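Local coordinates for protein cytochrome c552 (Thermochromatium tepidum, PDB 5ZE8) that probably transfers electrons through five c-type hemes, as a low-potential cytochrome of a purple sulfur photosynthetic bacterium, at residues S41-A46 with Q55-M60; C45-E50 with K205-L210. One frame throughout, in Å; residues are numbered along the deposited sequence.

Contacts 1 and 2 both start from helix 42-46 and share Cys45 and Ala46. Their centres lie about 12 Å apart. Contact 1 joins this helical turn to helix 50-57, which follows it in the chain. Contact 2 brings in the distant strand 205-207, more than 150 residues later. Leu44 connects them: its CD1 packs 3.9 Å from Ile207 CD1, and its CD2 lies 4.1 Å from Leu210 CD1. Both contacts touch the same heme c, which Cys45 and Cys48 hold covalently and His49 binds through the iron. A second heme c touches Cys45, His49 and Trp56, and Met60 at the far end of segment 55-60 touches further hemes.

Contact 1 of 2, residues S41-A46 with Q55-M60; sequences SSELCA and QWKGSM. With HEC (heme c), chain B.
Ser42, in the short helix that leads into a CXXCH heme-binding motif, packs on Trp56 of helix 50-57. Ser42 approaches over one face of the indole, at the CZ3-CH2 rim of its six-membered ring. Its OG is 3.5 Å from Trp56 CH2, and its CB is 3.6 Å from Trp56 CZ3. The polar partner of OG is Glu123, which it hydrogen-bonds; toward the indole it makes only a packing contact. Trp56 has CG anti to the backbone N (chi1 169°), which swings the indole out toward the short helix. Its NE1 bonds to Val125 O and fixes the turn of the ring. An alanine in place of Trp56 would probably open a gap beneath Ser42 and leave Val125 O without its indole partner.

Beside this packing, Glu43 and Lys57 reach toward each other without a direct salt bridge: Glu43 OE2 and Lys57 NZ are 4.5 Å apart. A water at the edge of the Trp56 ring, in its plane, links them. It accepts from Lys57 NZ at 3.0 Å and donates to the Glu43 carboxylate, although the place of OE2 is less sure.

Each backbone is tied locally as well. Ser41 is the N-cap: its OG accepts from Glu43 N at 3.1 Å, and it also bonds to Glu123. Trp56 O takes two donors, Ser59 N and Ser59 OG, the hydroxyl lying on a lone pair at 2.7 Å.

One turn on from Ser42, Cys45 SG is joined covalently to heme CAB at 1.9 Å. The short helix also rests on helix 127-131, where Cys127 touches Ser42 and Cys45. Ser42 thus meets both helix 50-57 and helix 127-131, and the Trp56 ring comes within about 4 Å of another heme c.

Contact 2 of 2, residues C45-E50 with K205-L210; sequences CANCHE and KTIPAL. With HEC (heme c), chain B.
Lys205 reaches from strand 205-207 to the side-chain amide of Asn47, and the two side chains cross at about a right angle. Lys205 starts extended, then bends at chi3 (69°) and chi4 (108°), which brings its end to the amide. Ile207 lies deeper. With CG2 anti to the backbone N, it sets that methyl 3.9 Å from heme CMC, while CG1 lies 4.0 Å from heme CBC. Leu210 CD1 presses on the porphyrin at CHC, 3.6 Å away, on the face opposite His49.

On its own face, His49 NE2 binds the iron at 2.1 Å. The imidazole stands on edge over the macrocycle: CE1 lies above ND and CD2 above NB. Cys48 SG is bonded covalently to heme CAC at 1.9 Å. His195 supplies the second axial ligand, and its ND1 hydrogen-bonds Leu210 O. Segment 205-210 thus probably helps to orient that ligand, while Ile207 and Leu210 line the heme. Cys45 to His49 form a CXXCH motif, here part of a bis-histidine c-type heme site.

Contact 1 of 2, residues S41-A46 with Q55-M60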
ATOM      1  N   SER A  41      -7.865 -22.823   1.967  1.00 15.12           N
ATOM      2  CA  SER A  41      -7.484 -21.889   3.022  1.00 13.34           C
ATOM      3  C   SER A  41      -5.983 -21.824   3.149  1.00 12.29           C
ATOM      4  O   SER A  41      -5.253 -22.819   3.103  1.00 12.40           O
ATOM      5  CB  SER A  41      -8.033 -22.353   4.384  1.00 13.64           C
ATOM      6  OG  SER A  41      -7.579 -21.504   5.418  1.00 14.78           O
ATOM      7  N   SER A  42      -5.543 -20.629   3.524  1.00 13.20           N
ATOM      8  CA  SER A  42      -4.102 -20.373   3.803  1.00 12.05           C
ATOM      9  C   SER A  42      -3.596 -21.262   4.974  1.00 13.86           C
ATOM     10  O   SER A  42      -2.366 -21.491   5.127  1.00 13.13           O
ATOM     11  CB  SER A  42      -3.867 -18.890   4.079  1.00 13.30           C
ATOM     12  OG  SER A  42      -4.368 -18.096   2.985  1.00 12.34           O
ATOM     13  N   GLU A  43      -4.524 -21.666   5.854  1.00 12.50           N
ATOM     14  CA  GLU A  43      -4.187 -22.559   6.948  1.00 13.72           C
ATOM     15  C   GLU A  43      -3.637 -23.898   6.412  1.00 13.99           C
ATOM     16  O   GLU A  43      -2.834 -24.540   7.111  1.00 15.20           O
ATOM     17  CB  GLU A  43      -5.409 -22.778   7.870  1.00 16.72           C
ATOM     18  CG  GLU A  43      -5.950 -21.530   8.481  1.00 19.86           C
ATOM     19  CD  GLU A  43      -4.993 -20.852   9.440  1.00 26.66           C
ATOM     20  OE1 GLU A  43      -4.314 -21.582  10.189  1.00 32.44           O
ATOM     21  OE2 GLU A  43      -4.951 -19.566   9.491  1.00 33.67           O
ATOM     22  N   LEU A  44      -4.079 -24.372   5.271  1.00 13.98           N
ATOM     23  CA  LEU A  44      -3.553 -25.600   4.704  1.00 14.50           C
ATOM     24  C   LEU A  44      -2.096 -25.412   4.317  1.00 14.54           C
ATOM     25  O   LEU A  44      -1.249 -26.177   4.717  1.00 14.68           O
ATOM     26  CB  LEU A  44      -4.345 -26.070   3.469  1.00 17.14           C
ATOM     27  CG  LEU A  44      -3.650 -27.313   2.822  1.00 20.84           C
ATOM     28  CD1 LEU A  44      -3.606 -28.452   3.859  1.00 23.71           C
ATOM     29  CD2 LEU A  44      -4.283 -27.767   1.558  1.00 27.02           C
ATOM     30  N   CYS A  45      -1.770 -24.316   3.662  1.00 12.73           N
ATOM     31  CA  CYS A  45      -0.430 -23.975   3.267  1.00 12.57           C
ATOM     32  C   CYS A  45       0.499 -23.866   4.428  1.00 13.51           C
ATOM     33  O   CYS A  45       1.649 -24.253   4.334  1.00 14.87           O
ATOM     34  CB  CYS A  45      -0.437 -22.681   2.433  1.00 12.39           C
ATOM     35  SG  CYS A  45      -1.652 -22.533   1.127  1.00 13.51           S
ATOM     36  N   ALA A  46       0.012 -23.374   5.584  1.00 13.33           N
ATOM     37  CA  ALA A  46       0.772 -23.139   6.769  1.00 14.18           C
ATOM     38  C   ALA A  46       1.309 -24.420   7.324  1.00 16.23           C
ATOM     39  O   ALA A  46       2.302 -24.360   8.007  1.00 18.57           O
ATOM     40  CB  ALA A  46      -0.075 -22.513   7.852  1.00 13.89           C
ATOM     41  N   GLN A  55       4.406 -14.367   8.314  1.00 11.47           N
ATOM     42  CA  GLN A  55       4.595 -13.036   7.726  1.00 11.57           C
ATOM     43  C   GLN A  55       3.325 -12.542   7.049  1.00 10.62           C
ATOM     44  O   GLN A  55       2.921 -11.370   7.275  1.00 11.58           O
ATOM     45  CB  GLN A  55       5.731 -13.116   6.734  1.00 11.39           C
ATOM     46  CG  GLN A  55       7.130 -13.331   7.359  1.00 12.15           C
ATOM     47  CD  GLN A  55       8.197 -13.689   6.332  1.00 13.62           C
ATOM     48  OE1 GLN A  55       7.931 -14.060   5.198  1.00 13.86           O
ATOM     49  NE2 GLN A  55       9.460 -13.734   6.851  1.00 16.48           N
ATOM     50  N   TRP A  56       2.734 -13.408   6.243  1.00 10.78           N
ATOM     51  CA  TRP A  56       1.530 -13.095   5.507  1.00 10.69           C
ATOM     52  C   TRP A  56       0.388 -12.739   6.466  1.00 10.58           C
ATOM     53  O   TRP A  56      -0.334 -11.783   6.204  1.00 11.14           O
ATOM     54  CB  TRP A  56       1.122 -14.258   4.571  1.00 10.30           C
ATOM     55  CG  TRP A  56      -0.286 -14.044   4.007  1.00  9.85           C
ATOM     56  CD1 TRP A  56      -0.638 -13.225   3.013  1.00 10.44           C
ATOM     57  CD2 TRP A  56      -1.462 -14.610   4.512  1.00  9.75           C
ATOM     58  NE1 TRP A  56      -1.974 -13.209   2.873  1.00 10.32           N
ATOM     59  CE2 TRP A  56      -2.522 -14.060   3.787  1.00 11.11           C
ATOM     60  CE3 TRP A  56      -1.732 -15.542   5.500  1.00 10.99           C
ATOM     61  CZ2 TRP A  56      -3.812 -14.387   4.013  1.00 10.52           C
ATOM     62  CZ3 TRP A  56      -3.073 -15.825   5.763  1.00 11.36           C
ATOM     63  CH2 TRP A  56      -4.076 -15.275   4.967  1.00 11.85           C
ATOM     64  N   LYS A  57       0.236 -13.486   7.556  1.00 13.08           N
ATOM     65  CA  LYS A  57      -0.936 -13.326   8.412  1.00 13.18           C
ATOM     66  C   LYS A  57      -1.005 -12.004   9.055  1.00 13.24           C
ATOM     67  O   LYS A  57      -2.110 -11.458   9.287  1.00 15.61           O
ATOM     68  CB  LYS A  57      -0.975 -14.451   9.437  1.00 13.66           C
ATOM     69  CG  LYS A  57      -2.281 -14.566  10.209  1.00 16.69           C
ATOM     70  CD  LYS A  57      -3.468 -14.898   9.354  1.00 20.36           C
ATOM     71  CE  LYS A  57      -4.773 -15.205  10.151  1.00 21.96           C
ATOM     72  NZ  LYS A  57      -5.966 -15.207   9.225  1.00 24.06           N
ATOM     73  N   GLY A  58       0.133 -11.420   9.353  1.00 12.67           N
ATOM     74  CA  GLY A  58       0.218 -10.081   9.870  1.00 12.88           C
ATOM     75  C   GLY A  58       0.136  -8.925   8.910  1.00 15.20           C
ATOM     76  O   GLY A  58       0.163  -7.786   9.305  1.00 17.82           O
ATOM     77  N   SER A  59       0.095  -9.247   7.616  1.00 11.54           N
ATOM     78  CA  SER A  59       0.134  -8.216   6.595  1.00 11.90           C
ATOM     79  C   SER A  59      -1.228  -7.641   6.242  1.00 11.98           C
ATOM     80  O   SER A  59      -2.226  -8.296   6.439  1.00 10.92           O
ATOM     81  CB  SER A  59       0.747  -8.766   5.285  1.00 12.28           C
ATOM     82  OG  SER A  59      -0.130  -9.631   4.588  1.00 11.05           O
ATOM     83  N   MET A  60      -1.225  -6.461   5.641  1.00 11.41           N
ATOM     84  CA  MET A  60      -2.519  -5.923   5.167  1.00 11.52           C
ATOM     85  C   MET A  60      -3.138  -6.715   4.074  1.00 10.78           C
ATOM     86  O   MET A  60      -4.337  -6.611   3.839  1.00 11.29           O
ATOM     87  CB  MET A  60      -2.413  -4.470   4.787  1.00 12.46           C
ATOM     88  CG  MET A  60      -2.099  -3.593   5.953  1.00 14.24           C
ATOM     89  SD  MET A  60      -3.208  -3.717   7.356  1.00 14.50           S
ATOM     90  CE  MET A  60      -4.787  -3.215   6.614  1.00 14.68           C
TER
HETATM   91 FE   HEC B 501       4.103 -25.517  -1.058  1.00 13.54          FE
HETATM   92  CHA HEC B 501       7.190 -24.965  -2.459  1.00 13.40           C
HETATM   93  CHB HEC B 501       2.931 -22.615  -2.438  1.00 13.87           C
HETATM   94  CHC HEC B 501       1.035 -26.003   0.414  1.00 14.01           C
HETATM   95  CHD HEC B 501       5.238 -28.354   0.460  1.00 14.12           C
HETATM   96  NA  HEC B 501       4.865 -24.110  -2.265  1.00 13.40           N
HETATM   97  C1A HEC B 501       6.169 -24.082  -2.741  1.00 14.06           C
HETATM   98  C2A HEC B 501       6.363 -22.946  -3.580  1.00 15.12           C
HETATM   99  C3A HEC B 501       5.173 -22.246  -3.559  1.00 13.89           C
HETATM  100  C4A HEC B 501       4.225 -22.978  -2.771  1.00 14.13           C
HETATM  101  CMA HEC B 501       4.846 -20.969  -4.319  1.00 13.41           C
HETATM  102  CAA HEC B 501       7.657 -22.531  -4.222  1.00 15.17           C
HETATM  103  CBA HEC B 501       8.096 -23.365  -5.432  1.00 17.72           C
HETATM  104  CGA HEC B 501       9.254 -22.577  -6.028  1.00 17.76           C
HETATM  105  O1A HEC B 501      10.383 -22.687  -5.538  1.00 20.32           O
HETATM  106  O2A HEC B 501       9.140 -21.921  -7.083  1.00 16.85           O
HETATM  107  NB  HEC B 501       2.317 -24.496  -1.040  1.00 12.96           N
HETATM  108  C1B HEC B 501       2.071 -23.310  -1.664  1.00 13.47           C
HETATM  109  C2B HEC B 501       0.755 -22.912  -1.362  1.00 11.69           C
HETATM  110  C3B HEC B 501       0.171 -23.807  -0.536  1.00 12.84           C
HETATM  111  C4B HEC B 501       1.219 -24.851  -0.376  1.00 12.94           C
HETATM  112  CMB HEC B 501       0.217 -21.556  -1.905  1.00 12.01           C
HETATM  113  CAB HEC B 501      -1.265 -23.899  -0.108  1.00 13.30           C
HETATM  114  CBB HEC B 501      -2.290 -23.791  -1.113  1.00 13.75           C
HETATM  115  NC  HEC B 501       3.306 -26.946   0.188  1.00 13.31           N
HETATM  116  C1C HEC B 501       2.000 -26.941   0.660  1.00 14.43           C
HETATM  117  C2C HEC B 501       1.841 -28.006   1.595  1.00 14.76           C
HETATM  118  C3C HEC B 501       3.060 -28.677   1.677  1.00 15.48           C
HETATM  119  C4C HEC B 501       3.944 -28.030   0.768  1.00 15.04           C
HETATM  120  CMC HEC B 501       0.584 -28.182   2.428  1.00 14.04           C
HETATM  121  CAC HEC B 501       3.473 -29.857   2.525  1.00 15.54           C
HETATM  122  CBC HEC B 501       2.624 -30.919   2.724  1.00 15.20           C
HETATM  123  ND  HEC B 501       5.809 -26.416  -1.011  1.00 14.81           N
HETATM  124  C1D HEC B 501       6.078 -27.592  -0.328  1.00 15.83           C
HETATM  125  C2D HEC B 501       7.467 -27.954  -0.504  1.00 16.70           C
HETATM  126  C3D HEC B 501       8.020 -27.039  -1.310  1.00 16.14           C
HETATM  127  C4D HEC B 501       6.939 -26.059  -1.629  1.00 14.29           C
HETATM  128  CMD HEC B 501       8.188 -29.164   0.098  1.00 16.87           C
HETATM  129  CAD HEC B 501       9.468 -26.944  -1.724  1.00 18.65           C
HETATM  130  CBD HEC B 501      10.273 -26.022  -0.808  1.00 23.10           C
HETATM  131  CGD HEC B 501      10.058 -25.958   0.674  1.00 29.93           C
HETATM  132  O1D HEC B 501      10.512 -26.900   1.398  1.00 39.19           O
HETATM  133  O2D HEC B 501       9.455 -24.947   1.154  1.00 30.71           O
HETATM  134  O   HOH W   1      -5.568 -17.752   7.683  1.00 20.96           O

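Contact 2 of 2, residues C45-E50 with K205-L210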
ATOM      1  N   CYS A  45      -1.770 -24.316   3.662  1.00 12.73           N
ATOM      2  CA  CYS A  45      -0.430 -23.975   3.267  1.00 12.57           C
ATOM      3  C   CYS A  45       0.499 -23.866   4.428  1.00 13.51           C
ATOM      4  O   CYS A  45       1.649 -24.253   4.334  1.00 14.87           O
ATOM      5  CB  CYS A  45      -0.437 -22.681   2.433  1.00 12.39           C
ATOM      6  SG  CYS A  45      -1.652 -22.533   1.127  1.00 13.51           S
ATOM      7  N   ALA A  46       0.012 -23.374   5.584  1.00 13.33           N
ATOM      8  CA  ALA A  46       0.772 -23.139   6.769  1.00 14.18           C
ATOM      9  C   ALA A  46       1.309 -24.420   7.324  1.00 16.23           C
ATOM     10  O   ALA A  46       2.302 -24.360   8.007  1.00 18.57           O
ATOM     11  CB  ALA A  46      -0.075 -22.513   7.852  1.00 13.89           C
ATOM     12  N   ASN A  47       0.726 -25.540   6.958  1.00 16.15           N
ATOM     13  CA  ASN A  47       1.336 -26.823   7.406  1.00 19.53           C
ATOM     14  C   ASN A  47       2.766 -27.013   7.016  1.00 21.11           C
ATOM     15  O   ASN A  47       3.512 -27.627   7.782  1.00 20.84           O
ATOM     16  CB  ASN A  47       0.518 -27.968   6.900  1.00 22.03           C
ATOM     17  CG  ASN A  47      -0.791 -28.119   7.625  1.00 29.22           C
ATOM     18  OD1 ASN A  47      -1.809 -28.311   7.008  1.00 33.92           O
ATOM     19  ND2 ASN A  47      -0.750 -28.072   8.953  1.00 37.93           N
ATOM     20  N   CYS A  48       3.189 -26.528   5.818  1.00 16.59           N
ATOM     21  CA  CYS A  48       4.524 -26.659   5.294  1.00 15.27           C
ATOM     22  C   CYS A  48       5.265 -25.338   5.020  1.00 14.19           C
ATOM     23  O   CYS A  48       6.408 -25.378   4.609  1.00 17.56           O
ATOM     24  CB  CYS A  48       4.451 -27.482   4.033  1.00 16.55           C
ATOM     25  SG  CYS A  48       3.639 -29.073   4.285  1.00 16.83           S
ATOM     26  N   HIS A  49       4.599 -24.178   5.153  1.00 14.21           N
ATOM     27  CA  HIS A  49       5.215 -22.882   4.828  1.00 13.37           C
ATOM     28  C   HIS A  49       4.885 -21.968   6.047  1.00 15.17           C
ATOM     29  O   HIS A  49       4.361 -20.862   5.897  1.00 13.04           O
ATOM     30  CB  HIS A  49       4.542 -22.288   3.558  1.00 13.70           C
ATOM     31  CG  HIS A  49       4.805 -23.087   2.344  1.00 13.34           C
ATOM     32  ND1 HIS A  49       6.080 -23.307   1.855  1.00 14.27           N
ATOM     33  CD2 HIS A  49       3.980 -23.833   1.580  1.00 13.33           C
ATOM     34  CE1 HIS A  49       5.993 -24.055   0.775  1.00 14.24           C
ATOM     35  NE2 HIS A  49       4.725 -24.386   0.569  1.00 15.90           N
ATOM     36  N   GLU A  50       5.152 -22.439   7.275  1.00 17.33           N
ATOM     37  CA  GLU A  50       4.820 -21.680   8.439  1.00 16.86           C
ATOM     38  C   GLU A  50       5.485 -20.278   8.505  1.00 14.78           C
ATOM     39  O   GLU A  50       4.857 -19.325   8.927  1.00 14.73           O
ATOM     40  CB  GLU A  50       5.170 -22.513   9.731  1.00 21.61           C
ATOM     41  CG  GLU A  50       4.791 -21.858  11.056  1.00 29.19           C
ATOM     42  CD  GLU A  50       3.666 -22.558  11.787  1.00 38.40           C
ATOM     43  OE1 GLU A  50       2.565 -22.763  11.172  1.00 39.72           O
ATOM     44  OE2 GLU A  50       3.927 -22.904  12.981  1.00 44.23           O
ATOM     45  N   LYS A 205      -2.318 -37.046   7.899  1.00 26.93           N
ATOM     46  CA  LYS A 205      -3.450 -36.350   7.281  1.00 30.27           C
ATOM     47  C   LYS A 205      -3.184 -36.324   5.764  1.00 30.88           C
ATOM     48  O   LYS A 205      -2.040 -36.156   5.349  1.00 25.34           O
ATOM     49  CB  LYS A 205      -3.455 -34.933   7.855  1.00 34.68           C
ATOM     50  CG  LYS A 205      -4.711 -34.128   7.622  1.00 43.04           C
ATOM     51  CD  LYS A 205      -4.779 -32.901   8.536  1.00 48.32           C
ATOM     52  CE  LYS A 205      -3.756 -31.788   8.226  1.00 53.62           C
ATOM     53  NZ  LYS A 205      -4.378 -30.569   7.618  1.00 56.30           N
ATOM     54  N   THR A 206      -4.188 -36.578   4.932  1.00 26.19           N
ATOM     55  CA  THR A 206      -3.966 -36.540   3.497  1.00 27.81           C
ATOM     56  C   THR A 206      -4.015 -35.058   3.097  1.00 23.09           C
ATOM     57  O   THR A 206      -4.926 -34.320   3.521  1.00 29.67           O
ATOM     58  CB  THR A 206      -4.941 -37.434   2.673  1.00 33.70           C
ATOM     59  OG1 THR A 206      -6.123 -36.721   2.307  1.00 48.00           O
ATOM     60  CG2 THR A 206      -5.320 -38.664   3.454  1.00 34.07           C
ATOM     61  N   ILE A 207      -2.971 -34.655   2.380  1.00 21.63           N
ATOM     62  CA  ILE A 207      -2.889 -33.331   1.715  1.00 19.71           C
ATOM     63  C   ILE A 207      -3.273 -33.551   0.254  1.00 18.87           C
ATOM     64  O   ILE A 207      -2.662 -34.329  -0.437  1.00 20.79           O
ATOM     65  CB  ILE A 207      -1.471 -32.731   1.796  1.00 19.64           C
ATOM     66  CG1 ILE A 207      -0.981 -32.682   3.267  1.00 22.55           C
ATOM     67  CG2 ILE A 207      -1.395 -31.331   1.117  1.00 20.07           C
ATOM     68  CD1 ILE A 207      -1.801 -31.838   4.239  1.00 22.93           C
ATOM     69  N   PRO A 208      -4.292 -32.818  -0.227  1.00 20.60           N
ATOM     70  CA  PRO A 208      -4.614 -33.066  -1.638  1.00 23.43           C
ATOM     71  C   PRO A 208      -3.464 -32.614  -2.582  1.00 24.35           C
ATOM     72  O   PRO A 208      -2.598 -31.769  -2.184  1.00 22.90           O
ATOM     73  CB  PRO A 208      -5.837 -32.221  -1.811  1.00 22.53           C
ATOM     74  CG  PRO A 208      -5.642 -31.037  -0.892  1.00 23.81           C
ATOM     75  CD  PRO A 208      -4.981 -31.655   0.319  1.00 21.03           C
ATOM     76  N   ALA A 209      -3.457 -33.123  -3.824  1.00 21.90           N
ATOM     77  CA  ALA A 209      -2.566 -32.607  -4.817  1.00 21.06           C
ATOM     78  C   ALA A 209      -2.844 -31.067  -4.995  1.00 20.86           C
ATOM     79  O   ALA A 209      -3.993 -30.599  -5.101  1.00 23.22           O
ATOM     80  CB  ALA A 209      -2.736 -33.339  -6.132  1.00 25.52           C
ATOM     81  N   LEU A 210      -1.761 -30.322  -4.984  1.00 17.58           N
ATOM     82  CA  LEU A 210      -1.723 -28.849  -5.124  1.00 17.17           C
ATOM     83  C   LEU A 210      -0.834 -28.536  -6.322  1.00 16.34           C
ATOM     84  O   LEU A 210       0.283 -28.116  -6.178  1.00 17.20           O
ATOM     85  CB  LEU A 210      -1.174 -28.215  -3.800  1.00 16.28           C
ATOM     86  CG  LEU A 210      -2.136 -28.424  -2.620  1.00 16.63           C
ATOM     87  CD1 LEU A 210      -1.405 -27.840  -1.427  1.00 18.06           C
ATOM     88  CD2 LEU A 210      -3.496 -27.706  -2.816  1.00 15.89           C
TER
HETATM   89 FE   HEC B 501       4.103 -25.517  -1.058  1.00 13.54          FE
HETATM   90  CHA HEC B 501       7.190 -24.965  -2.459  1.00 13.40           C
HETATM   91  CHB HEC B 501       2.931 -22.615  -2.438  1.00 13.87           C
HETATM   92  CHC HEC B 501       1.035 -26.003   0.414  1.00 14.01           C
HETATM   93  CHD HEC B 501       5.238 -28.354   0.460  1.00 14.12           C
HETATM   94  NA  HEC B 501       4.865 -24.110  -2.265  1.00 13.40           N
HETATM   95  C1A HEC B 501       6.169 -24.082  -2.741  1.00 14.06           C
HETATM   96  C2A HEC B 501       6.363 -22.946  -3.580  1.00 15.12           C
HETATM   97  C3A HEC B 501       5.173 -22.246  -3.559  1.00 13.89           C
HETATM   98  C4A HEC B 501       4.225 -22.978  -2.771  1.00 14.13           C
HETATM   99  CMA HEC B 501       4.846 -20.969  -4.319  1.00 13.41           C
HETATM  100  CAA HEC B 501       7.657 -22.531  -4.222  1.00 15.17           C
HETATM  101  CBA HEC B 501       8.096 -23.365  -5.432  1.00 17.72           C
HETATM  102  CGA HEC B 501       9.254 -22.577  -6.028  1.00 17.76           C
HETATM  103  O1A HEC B 501      10.383 -22.687  -5.538  1.00 20.32           O
HETATM  104  O2A HEC B 501       9.140 -21.921  -7.083  1.00 16.85           O
HETATM  105  NB  HEC B 501       2.317 -24.496  -1.040  1.00 12.96           N
HETATM  106  C1B HEC B 501       2.071 -23.310  -1.664  1.00 13.47           C
HETATM  107  C2B HEC B 501       0.755 -22.912  -1.362  1.00 11.69           C
HETATM  108  C3B HEC B 501       0.171 -23.807  -0.536  1.00 12.84           C
HETATM  109  C4B HEC B 501       1.219 -24.851  -0.376  1.00 12.94           C
HETATM  110  CMB HEC B 501       0.217 -21.556  -1.905  1.00 12.01           C
HETATM  111  CAB HEC B 501      -1.265 -23.899  -0.108  1.00 13.30           C
HETATM  112  CBB HEC B 501      -2.290 -23.791  -1.113  1.00 13.75           C
HETATM  113  NC  HEC B 501       3.306 -26.946   0.188  1.00 13.31           N
HETATM  114  C1C HEC B 501       2.000 -26.941   0.660  1.00 14.43           C
HETATM  115  C2C HEC B 501       1.841 -28.006   1.595  1.00 14.76           C
HETATM  116  C3C HEC B 501       3.060 -28.677   1.677  1.00 15.48           C
HETATM  117  C4C HEC B 501       3.944 -28.030   0.768  1.00 15.04           C
HETATM  118  CMC HEC B 501       0.584 -28.182   2.428  1.00 14.04           C
HETATM  119  CAC HEC B 501       3.473 -29.857   2.525  1.00 15.54           C
HETATM  120  CBC HEC B 501       2.624 -30.919   2.724  1.00 15.20           C
HETATM  121  ND  HEC B 501       5.809 -26.416  -1.011  1.00 14.81           N
HETATM  122  C1D HEC B 501       6.078 -27.592  -0.328  1.00 15.83           C
HETATM  123  C2D HEC B 501       7.467 -27.954  -0.504  1.00 16.70           C
HETATM  124  C3D HEC B 501       8.020 -27.039  -1.310  1.00 16.14           C
HETATM  125  C4D HEC B 501       6.939 -26.059  -1.629  1.00 14.29           C
HETATM  126  CMD HEC B 501       8.188 -29.164   0.098  1.00 16.87           C
HETATM  127  CAD HEC B 501       9.468 -26.944  -1.724  1.00 18.65           C
HETATM  128  CBD HEC B 501      10.273 -26.022  -0.808  1.00 23.10           C
HETATM  129  CGD HEC B 501      10.058 -25.958   0.674  1.00 29.93           C
HETATM  130  O1D HEC B 501      10.512 -26.900   1.398  1.00 39.19           O
HETATM  131  O2D HEC B 501       9.455 -24.947   1.154  1.00 30.71           O